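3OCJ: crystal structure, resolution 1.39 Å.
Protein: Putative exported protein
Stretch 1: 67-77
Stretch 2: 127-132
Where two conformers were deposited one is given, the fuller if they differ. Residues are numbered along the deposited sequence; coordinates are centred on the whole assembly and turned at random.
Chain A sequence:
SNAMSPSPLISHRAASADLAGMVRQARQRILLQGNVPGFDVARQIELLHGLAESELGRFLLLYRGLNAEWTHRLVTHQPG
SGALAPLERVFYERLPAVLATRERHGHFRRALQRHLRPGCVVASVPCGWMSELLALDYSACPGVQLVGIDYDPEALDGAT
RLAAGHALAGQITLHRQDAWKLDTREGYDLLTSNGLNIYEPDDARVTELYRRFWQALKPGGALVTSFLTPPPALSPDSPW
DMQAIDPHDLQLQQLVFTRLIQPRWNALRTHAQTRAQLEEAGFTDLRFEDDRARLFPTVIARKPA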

# COMPACT_ATOMS: atom_id res chain seq x y z
N ASN A 67 5.71 4.28 4.29
CA ASN A 67 6.95 3.91 3.65
C ASN A 67 7.13 2.40 3.71
O ASN A 67 6.22 1.67 4.14
N ALA A 68 8.31 1.94 3.34
CA ALA A 68 8.56 0.50 3.28
C ALA A 68 8.43 -0.13 4.67
O ALA A 68 7.76 -1.16 4.84
N GLU A 69 9.06 0.50 5.66
CA GLU A 69 9.03 -0.04 7.01
C GLU A 69 7.61 -0.17 7.52
O GLU A 69 7.20 -1.23 8.00
N TRP A 70 6.84 0.92 7.44
CA TRP A 70 5.51 0.90 8.02
C TRP A 70 4.48 0.10 7.23
O TRP A 70 3.56 -0.48 7.81
N THR A 71 4.64 0.03 5.91
CA THR A 71 3.82 -0.89 5.13
C THR A 71 4.05 -2.32 5.62
O THR A 71 3.10 -3.06 5.88
N HIS A 72 5.32 -2.71 5.75
CA HIS A 72 5.62 -4.05 6.21
C HIS A 72 5.03 -4.31 7.59
O HIS A 72 4.34 -5.30 7.81
N ARG A 73 5.34 -3.42 8.53
CA ARG A 73 4.96 -3.65 9.92
C ARG A 73 3.44 -3.65 10.06
O ARG A 73 2.87 -4.44 10.82
N LEU A 74 2.77 -2.77 9.32
CA LEU A 74 1.33 -2.72 9.35
C LEU A 74 0.70 -3.94 8.69
O LEU A 74 -0.17 -4.60 9.27
N VAL A 75 1.16 -4.26 7.49
CA VAL A 75 0.54 -5.33 6.72
C VAL A 75 0.76 -6.72 7.32
O VAL A 75 -0.14 -7.56 7.29
N THR A 76 1.93 -6.96 7.89
CA THR A 76 2.25 -8.27 8.45
C THR A 76 1.87 -8.43 9.92
O THR A 76 2.04 -9.51 10.50
N HIS A 77 1.37 -7.36 10.52
CA HIS A 77 0.89 -7.43 11.91
C HIS A 77 -0.09 -8.58 12.11
O HIS A 77 -1.09 -8.70 11.40
N CYS A 127 9.59 -1.99 -4.36
CA CYS A 127 9.71 -3.24 -3.64
C CYS A 127 9.53 -3.15 -2.14
O CYS A 127 9.15 -4.13 -1.49
N GLY A 128 9.78 -1.97 -1.57
CA GLY A 128 9.78 -1.84 -0.12
C GLY A 128 10.69 -2.91 0.48
O GLY A 128 11.78 -3.16 -0.03
N TRP A 129 10.24 -3.54 1.56
CA TRP A 129 11.02 -4.60 2.20
C TRP A 129 10.79 -5.97 1.55
O TRP A 129 11.32 -6.97 2.03
N MSE A 130 9.99 -6.01 0.49
CA MSE A 130 9.74 -7.24 -0.27
C MSE A 130 8.99 -8.32 0.52
O MSE A 130 9.20 -9.52 0.32
N SER A 131 8.09 -7.86 1.39
CA SER A 131 7.35 -8.74 2.30
C SER A 131 6.62 -9.86 1.58
O SER A 131 6.62 -11.01 2.01
N GLU A 132 5.98 -9.51 0.47
CA GLU A 132 5.17 -10.48 -0.25
C GLU A 132 6.06 -11.53 -0.94
O GLU A 132 5.77 -12.72 -0.86

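Packing of the helix that begins at A68 in stretch 1 against the turn and the start of a weakly bonded helix in stretch 2 (127-132) of the putative exported protein. The contact is modest, burying 336 Å² over both sides, and W129 carries the largest share. From the helix, A68 and H72, one turn apart, direct their CA-to-CB bonds toward stretch 2, as does T76 one turn further on; E69 is set sideways. From the other side W129 and S131 point toward the helix, whereas C127 (chi1 p) and the selenomethionine M130 (chi1 m, chi2 t) point away and make no contact.

Apolar and aromatic packing centres on the W129 side chain, chi1 m with chi2 near 6°, which lies along the first turn of the helix, so that one face of its indole covers A68 C and E69 CA. E69 CA sits 3.8 Å from the centroid of the W129 six-membered ring and 22° off the ring normal, a CH-pi contact over the face. E69 CB approaches W129 CZ2 at 3.5 Å, and A68 CB meets W129 CD1 at 3.6 Å. The small A68 side chain also reaches the backbone of the turn, with A68 CB 3.5 Å from G128 CA; the two CA atoms, A68 CA and G128 CA, are 4.3 Å apart. G128 occupies a type II' turn running from C127 to M130, closed by M130 N to C127 O at 2.9 Å. Its positive phi of 51° by itself favours glycine, and an ideal CB here would lie only 3.5 Å from A68 CB. The H72 ring (chi1 t, chi2 80°) meets the W129 six-membered ring obliquely, with planes at 41° and centroids 5.2 Å apart; H72 CD2 to W129 CE3 is 3.5 Å. T76 adds a looser contact, T76 CG2 lying 4.3 Å from S131 CB.

A single direct hydrogen bond links the stretches, H72 ND1 to S131 OG at 2.7 Å. The serine, with chi1 at -39°, brings its hydroxyl to the edge of the imidazole near the ring plane, where the nitrogen lone pair or N-H lies. The same histidine thus pairs with S131 through its ring edge while adjoining W129.

Water 1 bridges the backbones, donating to A68 O at 2.8 Å and accepting from W129 N at 2.8 Å.

Other polar contacts stay within stretch 1. N67 (chi1 p), right before the helix, caps it, with N67 OD1 accepting from W70 N at 2.9 Å. T71 OG1 (chi1 m) donates to N67 O at 2.8 Å, and T76 OG1 (chi1 p) repeats the pattern with H72 O at 2.8 Å. The extended E69 side chain (chi1 t, chi2 t) also forms a salt bridge, E69 OE2 to R73 NH1 at 2.8 Å, one turn along. W70 (chi1 m) points away from stretch 2 and is buried.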

# COMPACT_ATOMS: atom_id res chain seq x y z
CB ASN A 67 8.15 4.61 4.30
CG ASN A 67 8.35 4.19 5.74
OD1 ASN A 67 7.48 3.57 6.34
ND2 ASN A 67 9.49 4.55 6.30
CB ALA A 68 9.93 0.21 2.70
CB GLU A 69 9.84 0.82 7.98
CG GLU A 69 9.64 0.36 9.42
CD GLU A 69 10.61 0.99 10.41
OE1 GLU A 69 11.33 1.95 10.03
OE2 GLU A 69 10.64 0.52 11.56
CB TRP A 70 5.04 2.32 8.36
CG TRP A 70 5.85 2.85 9.49
CD1 TRP A 70 6.75 3.86 9.45
CD2 TRP A 70 5.90 2.31 10.82
NE1 TRP A 70 7.35 4.01 10.68
CE2 TRP A 70 6.83 3.07 11.54
CE3 TRP A 70 5.22 1.27 11.47
CZ2 TRP A 70 7.12 2.84 12.89
CZ3 TRP A 70 5.50 1.03 12.81
CH2 TRP A 70 6.44 1.81 13.50
CB THR A 71 4.13 -0.82 3.63
OG1 THR A 71 3.86 0.50 3.15
CG2 THR A 71 3.25 -1.80 2.87
CB HIS A 72 7.13 -4.30 6.25
CG HIS A 72 7.50 -5.61 6.86
ND1 HIS A 72 7.43 -6.80 6.16
CD2 HIS A 72 7.91 -5.93 8.10
CE1 HIS A 72 7.79 -7.79 6.95
NE2 HIS A 72 8.09 -7.29 8.14
CB ARG A 73 5.63 -2.63 10.84
CG ARG A 73 7.15 -2.75 10.87
CD ARG A 73 7.82 -1.67 11.72
NE ARG A 73 7.53 -1.84 13.14
CZ ARG A 73 8.20 -1.24 14.11
NH1 ARG A 73 9.21 -0.43 13.82
NH2 ARG A 73 7.87 -1.45 15.38
CB LEU A 74 0.83 -1.44 8.68
CG LEU A 74 -0.67 -1.16 8.77
CD1 LEU A 74 -1.12 -1.02 10.21
CD2 LEU A 74 -1.00 0.09 7.97
CB VAL A 75 0.99 -5.31 5.24
CG1 VAL A 75 0.44 -6.52 4.52
CG2 VAL A 75 0.52 -4.04 4.56
CB THR A 76 3.73 -8.64 8.26
OG1 THR A 76 4.55 -7.77 9.05
CG2 THR A 76 4.13 -8.51 6.80
CB HIS A 77 0.25 -6.10 12.33
CG HIS A 77 -0.40 -6.15 13.68
ND1 HIS A 77 0.32 -6.11 14.85
CD2 HIS A 77 -1.70 -6.24 14.04
CE1 HIS A 77 -0.51 -6.18 15.88
NE2 HIS A 77 -1.74 -6.25 15.41
CB CYS A 127 11.02 -3.96 -3.97
SG CYS A 127 12.51 -3.09 -3.44
CB TRP A 129 10.70 -4.68 3.70
CG TRP A 129 11.28 -3.56 4.50
CD1 TRP A 129 11.93 -2.46 4.03
CD2 TRP A 129 11.26 -3.43 5.93
NE1 TRP A 129 12.33 -1.66 5.07
CE2 TRP A 129 11.93 -2.23 6.25
CE3 TRP A 129 10.76 -4.22 6.97
CZ2 TRP A 129 12.10 -1.80 7.57
CZ3 TRP A 129 10.93 -3.79 8.28
CH2 TRP A 129 11.60 -2.59 8.56
CB MSE A 130 11.05 -7.80 -0.85
CG MSE A 130 11.64 -6.89 -1.91
SE MSE A 130 13.35 -7.46 -2.62
CE MSE A 130 12.92 -9.24 -2.90
CB SER A 131 6.35 -7.91 3.11
OG SER A 131 6.90 -6.66 3.49
CB GLU A 132 4.21 -9.79 -1.23
CG GLU A 132 4.84 -9.17 -2.48
CD GLU A 132 5.56 -7.86 -2.21
OE1 GLU A 132 5.75 -7.49 -1.04
OE2 GLU A 132 5.93 -7.18 -3.20
O HOH W 1 7.69 -2.87 2.64